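Local coordinates for uncharacterized protein (Legionella longbeachae NSW150, PDB 4JZA), which probably removes the 3-phosphate from phosphatidylinositol 3-phosphate, as a bacterial phosphoinositide phosphatase linked to lipid metabolism in the infected host, at residues A[450-455]-A[459-464]; A[373-378]-A[400-405]. All coordinates share one frame; numbering follows the deposited sequence.

Contact 1 (A[450-455]-A[459-464]); sequences SAVERR and QSILQN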
loop_
_atom_site.group_PDB
_atom_site.type_symbol
_atom_site.label_atom_id
_atom_site.label_comp_id
_atom_site.label_asym_id
_atom_site.label_seq_id
_atom_site.Cartn_x
_atom_site.Cartn_y
_atom_site.Cartn_z
ATOM N N SER A 450 -2.860 22.635 -10.187
ATOM C CA SER A 450 -3.867 22.552 -11.241
ATOM C C SER A 450 -5.257 22.402 -10.643
ATOM O O SER A 450 -6.173 23.096 -11.055
ATOM C CB SER A 450 -3.607 21.365 -12.160
ATOM O OG SER A 450 -2.373 21.494 -12.850
ATOM N N ALA A 451 -5.401 21.509 -9.667
ATOM C CA ALA A 451 -6.691 21.249 -9.053
ATOM C C ALA A 451 -7.297 22.464 -8.388
ATOM O O ALA A 451 -8.495 22.703 -8.519
ATOM C CB ALA A 451 -6.566 20.128 -8.044
ATOM N N VAL A 452 -6.468 23.214 -7.665
ATOM C CA VAL A 452 -6.894 24.445 -7.004
ATOM C C VAL A 452 -7.275 25.477 -8.049
ATOM O O VAL A 452 -8.254 26.159 -7.860
ATOM C CB VAL A 452 -5.803 25.016 -6.059
ATOM C CG1 VAL A 452 -6.158 26.403 -5.518
ATOM C CG2 VAL A 452 -5.563 24.065 -4.898
ATOM N N GLU A 453 -6.501 25.588 -9.129
ATOM C CA GLU A 453 -6.880 26.432 -10.285
ATOM C C GLU A 453 -8.272 26.116 -10.817
ATOM O O GLU A 453 -9.033 27.016 -11.073
ATOM C CB GLU A 453 -5.875 26.325 -11.467
ATOM C CG GLU A 453 -4.909 27.502 -11.644
ATOM C CD GLU A 453 -5.620 28.814 -11.981
ATOM O OE1 GLU A 453 -5.312 29.896 -11.389
ATOM O OE2 GLU A 453 -6.513 28.751 -12.841
ATOM N N ARG A 454 -8.607 24.843 -10.985
ATOM C CA ARG A 454 -9.893 24.467 -11.591
ATOM C C ARG A 454 -11.059 24.784 -10.680
ATOM O O ARG A 454 -12.185 24.977 -11.143
ATOM C CB ARG A 454 -9.921 22.989 -11.951
ATOM C CG ARG A 454 -8.987 22.597 -13.086
ATOM C CD ARG A 454 -9.101 21.127 -13.409
ATOM N NE ARG A 454 -7.763 20.567 -13.449
ATOM C CZ ARG A 454 -7.279 19.664 -12.591
ATOM N NH1 ARG A 454 -8.034 19.150 -11.629
ATOM N NH2 ARG A 454 -6.031 19.240 -12.719
ATOM N N ARG A 455 -10.746 24.901 -9.392
ATOM C CA ARG A 455 -11.710 25.164 -8.357
ATOM C C ARG A 455 -11.769 26.676 -8.053
ATOM O O ARG A 455 -12.565 27.126 -7.213
ATOM C CB ARG A 455 -11.368 24.287 -7.130
ATOM C CG ARG A 455 -12.013 24.666 -5.811
ATOM C CD ARG A 455 -11.952 23.584 -4.757
ATOM N NE ARG A 455 -13.134 22.742 -4.873
ATOM C CZ ARG A 455 -14.196 22.745 -4.070
ATOM N NH1 ARG A 455 -14.271 23.555 -3.033
ATOM N NH2 ARG A 455 -15.188 21.898 -4.314
ATOM N N GLN A 459 -14.259 28.541 -5.051
ATOM C CA GLN A 459 -13.650 28.816 -3.737
ATOM C C GLN A 459 -12.224 29.261 -3.929
ATOM O O GLN A 459 -11.458 28.686 -4.714
ATOM C CB GLN A 459 -13.674 27.535 -2.932
ATOM C CG GLN A 459 -12.938 27.532 -1.622
ATOM C CD GLN A 459 -13.292 26.291 -0.818
ATOM O OE1 GLN A 459 -13.439 25.220 -1.382
ATOM N NE2 GLN A 459 -13.457 26.435 0.490
ATOM N N SER A 460 -11.828 30.295 -3.230
ATOM C CA SER A 460 -10.455 30.671 -3.386
ATOM C C SER A 460 -9.703 30.037 -2.211
ATOM O O SER A 460 -10.208 29.990 -1.064
ATOM C CB SER A 460 -10.299 32.167 -3.494
ATOM O OG SER A 460 -9.581 32.588 -2.401
ATOM N N ILE A 461 -8.515 29.510 -2.523
ATOM C CA ILE A 461 -7.733 28.725 -1.566
ATOM C C ILE A 461 -6.297 29.225 -1.487
ATOM O O ILE A 461 -5.635 29.423 -2.526
ATOM C CB ILE A 461 -7.719 27.232 -1.970
ATOM C CG1 ILE A 461 -9.133 26.647 -1.874
ATOM C CG2 ILE A 461 -6.750 26.414 -1.103
ATOM C CD1 ILE A 461 -9.293 25.310 -2.577
ATOM N N LEU A 462 -5.815 29.414 -0.256
ATOM C CA LEU A 462 -4.396 29.729 -0.039
ATOM C C LEU A 462 -3.541 28.461 -0.090
ATOM O O LEU A 462 -3.835 27.460 0.540
ATOM C CB LEU A 462 -4.203 30.468 1.287
ATOM C CG LEU A 462 -4.843 31.855 1.362
ATOM C CD1 LEU A 462 -4.918 32.324 2.807
ATOM C CD2 LEU A 462 -4.014 32.798 0.517
ATOM N N GLN A 463 -2.478 28.524 -0.856
ATOM C CA GLN A 463 -1.596 27.400 -1.027
ATOM C C GLN A 463 -0.218 27.659 -0.491
ATOM O O GLN A 463 0.471 28.494 -1.006
ATOM C CB GLN A 463 -1.429 27.096 -2.510
ATOM C CG GLN A 463 -2.603 26.340 -3.038
ATOM C CD GLN A 463 -2.576 26.150 -4.531
ATOM O OE1 GLN A 463 -3.003 27.039 -5.271
ATOM N NE2 GLN A 463 -2.127 24.962 -4.988
ATOM N N ASN A 464 0.229 26.883 0.479
ATOM C CA ASN A 464 1.592 27.023 0.954
ATOM C C ASN A 464 2.241 25.678 0.972
ATOM O O ASN A 464 1.664 24.736 1.438
ATOM C CB ASN A 464 1.609 27.674 2.329
ATOM C CG ASN A 464 0.974 29.067 2.319
ATOM O OD1 ASN A 464 -0.250 29.225 2.219
ATOM N ND2 ASN A 464 1.814 30.087 2.390
#
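Val452 of helix 441-454 and Gln463 of strand 462-465 approach from opposite directions, and both valine methyls settle over one face of the carboxamide. CG1 lies 3.7 Å from Gln463 CD, and CG2 lies 3.6 Å from Gln463 NE2. Val452 CG1 also rests on Ile461 CB at 4.0 Å, and Leu414 of strand 412-416 touches both Val452 and Ile461.

Arg455, which buries as much surface here as Val452, makes the polar half. Its carbonyl O receives the backbone N of Gln459 at 3.1 Å, which closes the turn between helix and strand. The arginine chain starts with CG anti to the backbone N (chi1 164°) and bends at chi3 (-90°), passing Ile461 CD1 with CD at 3.8 Å and bringing NH1 to Gln459 OE1. That oxygen lies at the edge of the guanidinium, near its plane, although the amide is turned 50° from it. The bond is modelled very short, and its length is doubtful. The firmer bond of the Gln459 amide runs from NE2 to Ser406 OG. The chemistry is therefore mixed: Val452 packs on the Gln463 amide of the strand and on Ile461 just before it, while, if the modelled bond is real, the neutral amide oxygen of Gln459 would meet the arginine charge.

Contact 2 (A[373-378]-A[400-405]); sequences YRSSHI and AKVMEY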
loop_
_atom_site.group_PDB
_atom_site.type_symbol
_atom_site.label_atom_id
_atom_site.label_comp_id
_atom_site.label_asym_id
_atom_site.label_seq_id
_atom_site.Cartn_x
_atom_site.Cartn_y
_atom_site.Cartn_z
ATOM N N TYR A 373 -7.757 19.639 9.771
ATOM C CA TYR A 373 -7.988 18.482 8.924
ATOM C C TYR A 373 -6.744 17.988 8.199
ATOM O O TYR A 373 -5.940 18.765 7.724
ATOM C CB TYR A 373 -9.130 18.765 7.948
ATOM C CG TYR A 373 -10.422 19.127 8.642
ATOM C CD1 TYR A 373 -10.642 20.408 9.109
ATOM C CD2 TYR A 373 -11.412 18.187 8.844
ATOM C CE1 TYR A 373 -11.811 20.742 9.749
ATOM C CE2 TYR A 373 -12.584 18.518 9.485
ATOM C CZ TYR A 373 -12.774 19.798 9.937
ATOM O OH TYR A 373 -13.934 20.141 10.574
ATOM N N ARG A 374 -6.591 16.673 8.154
ATOM C CA ARG A 374 -5.412 16.036 7.596
ATOM C C ARG A 374 -5.798 14.936 6.626
ATOM O O ARG A 374 -6.821 14.300 6.781
ATOM C CB ARG A 374 -4.586 15.431 8.724
ATOM C CG ARG A 374 -5.419 14.640 9.712
ATOM C CD ARG A 374 -4.609 14.184 10.898
ATOM N NE ARG A 374 -3.300 13.704 10.498
ATOM C CZ ARG A 374 -2.460 13.088 11.312
ATOM N NH1 ARG A 374 -2.795 12.871 12.565
ATOM N NH2 ARG A 374 -1.286 12.691 10.874
ATOM N N SER A 375 -4.971 14.725 5.617
ATOM C CA SER A 375 -5.166 13.654 4.656
ATOM C C SER A 375 -3.860 13.358 3.938
ATOM O O SER A 375 -2.894 14.077 4.089
ATOM C CB SER A 375 -6.268 14.001 3.655
ATOM O OG SER A 375 -5.751 14.677 2.528
ATOM N N SER A 376 -3.835 12.281 3.172
ATOM C CA SER A 376 -2.771 12.044 2.218
ATOM C C SER A 376 -2.903 13.065 1.100
ATOM O O SER A 376 -3.981 13.568 0.838
ATOM C CB SER A 376 -2.863 10.638 1.650
ATOM O OG SER A 376 -2.645 9.678 2.654
ATOM N N HIS A 377 -1.795 13.382 0.455
ATOM C CA HIS A 377 -1.767 14.420 -0.550
ATOM C C HIS A 377 -2.964 14.242 -1.464
ATOM O O HIS A 377 -3.310 13.162 -1.744
ATOM C CB HIS A 377 -0.464 14.351 -1.368
ATOM C CG HIS A 377 -0.127 15.646 -2.040
ATOM N ND1 HIS A 377 -0.564 15.958 -3.301
ATOM C CD2 HIS A 377 0.538 16.733 -1.595
ATOM C CE1 HIS A 377 -0.150 17.166 -3.620
ATOM N NE2 HIS A 377 0.535 17.654 -2.605
ATOM N N ILE A 378 -3.602 15.308 -1.909
ATOM C CA ILE A 378 -4.828 15.195 -2.750
ATOM C C ILE A 378 -4.580 14.512 -4.101
ATOM O O ILE A 378 -5.487 13.939 -4.687
ATOM C CB ILE A 378 -5.478 16.579 -3.021
ATOM C CG1 ILE A 378 -4.451 17.599 -3.537
ATOM C CG2 ILE A 378 -6.119 17.148 -1.761
ATOM C CD1 ILE A 378 -5.097 18.742 -4.277
ATOM N N ALA A 400 -12.165 18.591 -3.323
ATOM C CA ALA A 400 -13.539 18.897 -2.884
ATOM C C ALA A 400 -13.840 18.245 -1.554
ATOM O O ALA A 400 -14.505 18.826 -0.716
ATOM C CB ALA A 400 -14.572 18.444 -3.917
ATOM N N LYS A 401 -13.374 17.026 -1.334
ATOM C CA LYS A 401 -13.812 16.341 -0.139
ATOM C C LYS A 401 -13.129 16.958 1.095
ATOM O O LYS A 401 -13.682 17.049 2.186
ATOM C CB LYS A 401 -13.489 14.892 -0.271
ATOM C CG LYS A 401 -13.989 14.100 0.889
ATOM C CD LYS A 401 -15.472 14.266 1.085
ATOM C CE LYS A 401 -15.937 13.230 2.087
ATOM N NZ LYS A 401 -17.407 13.340 2.363
ATOM N N VAL A 402 -11.937 17.439 0.858
ATOM C CA VAL A 402 -11.039 17.910 1.891
ATOM C C VAL A 402 -11.388 19.385 2.274
ATOM O O VAL A 402 -11.072 19.884 3.375
ATOM C CB VAL A 402 -9.573 17.601 1.376
ATOM C CG1 VAL A 402 -8.617 18.756 1.444
ATOM C CG2 VAL A 402 -9.024 16.336 2.027
HETATM N N MSE A 403 -12.098 20.060 1.378
HETATM C CA MSE A 403 -12.635 21.379 1.657
HETATM C C MSE A 403 -14.053 21.292 2.181
HETATM O O MSE A 403 -14.691 22.322 2.425
HETATM C CB MSE A 403 -12.597 22.171 0.364
HETATM C CG MSE A 403 -11.173 22.358 -0.131
HETATM SE SE MSE A 403 -10.242 23.646 1.024
HETATM C CE MSE A 403 -8.489 22.810 1.222
ATOM N N GLU A 404 -14.573 20.094 2.414
ATOM C CA GLU A 404 -15.992 19.988 2.732
ATOM C C GLU A 404 -16.384 20.814 3.971
ATOM O O GLU A 404 -17.475 21.288 4.008
ATOM C CB GLU A 404 -16.486 18.519 2.818
ATOM C CG GLU A 404 -16.123 17.748 4.101
ATOM C CD GLU A 404 -16.427 16.237 4.033
ATOM O OE1 GLU A 404 -17.467 15.864 3.443
ATOM O OE2 GLU A 404 -15.652 15.408 4.596
ATOM N N TYR A 405 -15.510 21.005 4.966
ATOM C CA TYR A 405 -15.904 21.695 6.220
ATOM C C TYR A 405 -15.528 23.151 6.224
ATOM O O TYR A 405 -15.826 23.891 7.169
ATOM C CB TYR A 405 -15.353 21.007 7.443
ATOM C CG TYR A 405 -16.107 19.767 7.791
ATOM C CD1 TYR A 405 -17.331 19.827 8.459
ATOM C CD2 TYR A 405 -15.598 18.494 7.453
ATOM C CE1 TYR A 405 -18.041 18.661 8.790
ATOM C CE2 TYR A 405 -16.294 17.318 7.781
ATOM C CZ TYR A 405 -17.515 17.416 8.452
ATOM O OH TYR A 405 -18.193 16.282 8.760
#
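The rings of Tyr373 and Tyr405 lie near parallel, planes 13° apart, but are slid so far that they barely overlap, their centroids 5.4 Å apart. Tyr373 CE2 comes to 3.6 Å from Tyr405 CD2, and Tyr373 OH lies 3.5 Å from Tyr405 CB. The two side chains run at about a right angle to one another. With CG anti to its carbonyl carbon (chi1 -58°), Tyr373 extends from the strand toward the turn that follows helix 388-402. This is the solvent side of the contact: Tyr405 is exposed and Tyr373 partly so, although the Tyr373 ring also meets His545.

By contrast, Val402, Ser375 and Ile378 are buried, in a largely apolar layer with one serine hydroxyl at its border. Val402 CG2 lies 3.7 Å from Ser375 OG, while its CG1 makes a longer contact with Ile378 CG2, at 4.4 Å. Tyr547 of strand 545-549 packs on both Val402 and Ile378, and its OH bonds to Ser375 OG. Near by, Ser376 OG and Arg374 NH2 bond to the carbonyls of Ser552 and Gly553, in a loop whose CX5R sequence is consistent with a phosphatase P-loop. Strand 365-374, helix 388-402 and the parallel strand 412-416 form a beta-alpha-beta crossover that passes over strand 545-549, an arrangement in keeping with the alpha/beta core of a cysteine phosphatase.

Overall arrangement
Contact 2 closes before contact 1 opens along the chain; their centres lie about 12 Å apart, and both reach the same mixed sheet. Contact 2 joins strand 365-374 to helix 388-402, whose chain continues into strand 412-416; contact 1 joins helix 441-454 to strand 462-465, an outermost strand. They meet directly where Arg455 NH2 packs on Ala400 CB at 3.5 Å and where Ile461 CD1 faces the selenium of selenomethionine Met403. Two successive beta-alpha-beta units thus share strand 412-416, and their helix ends pack together. The series runs from near strand 545-549, which leads into the probable P-loop, out to the sheet edge.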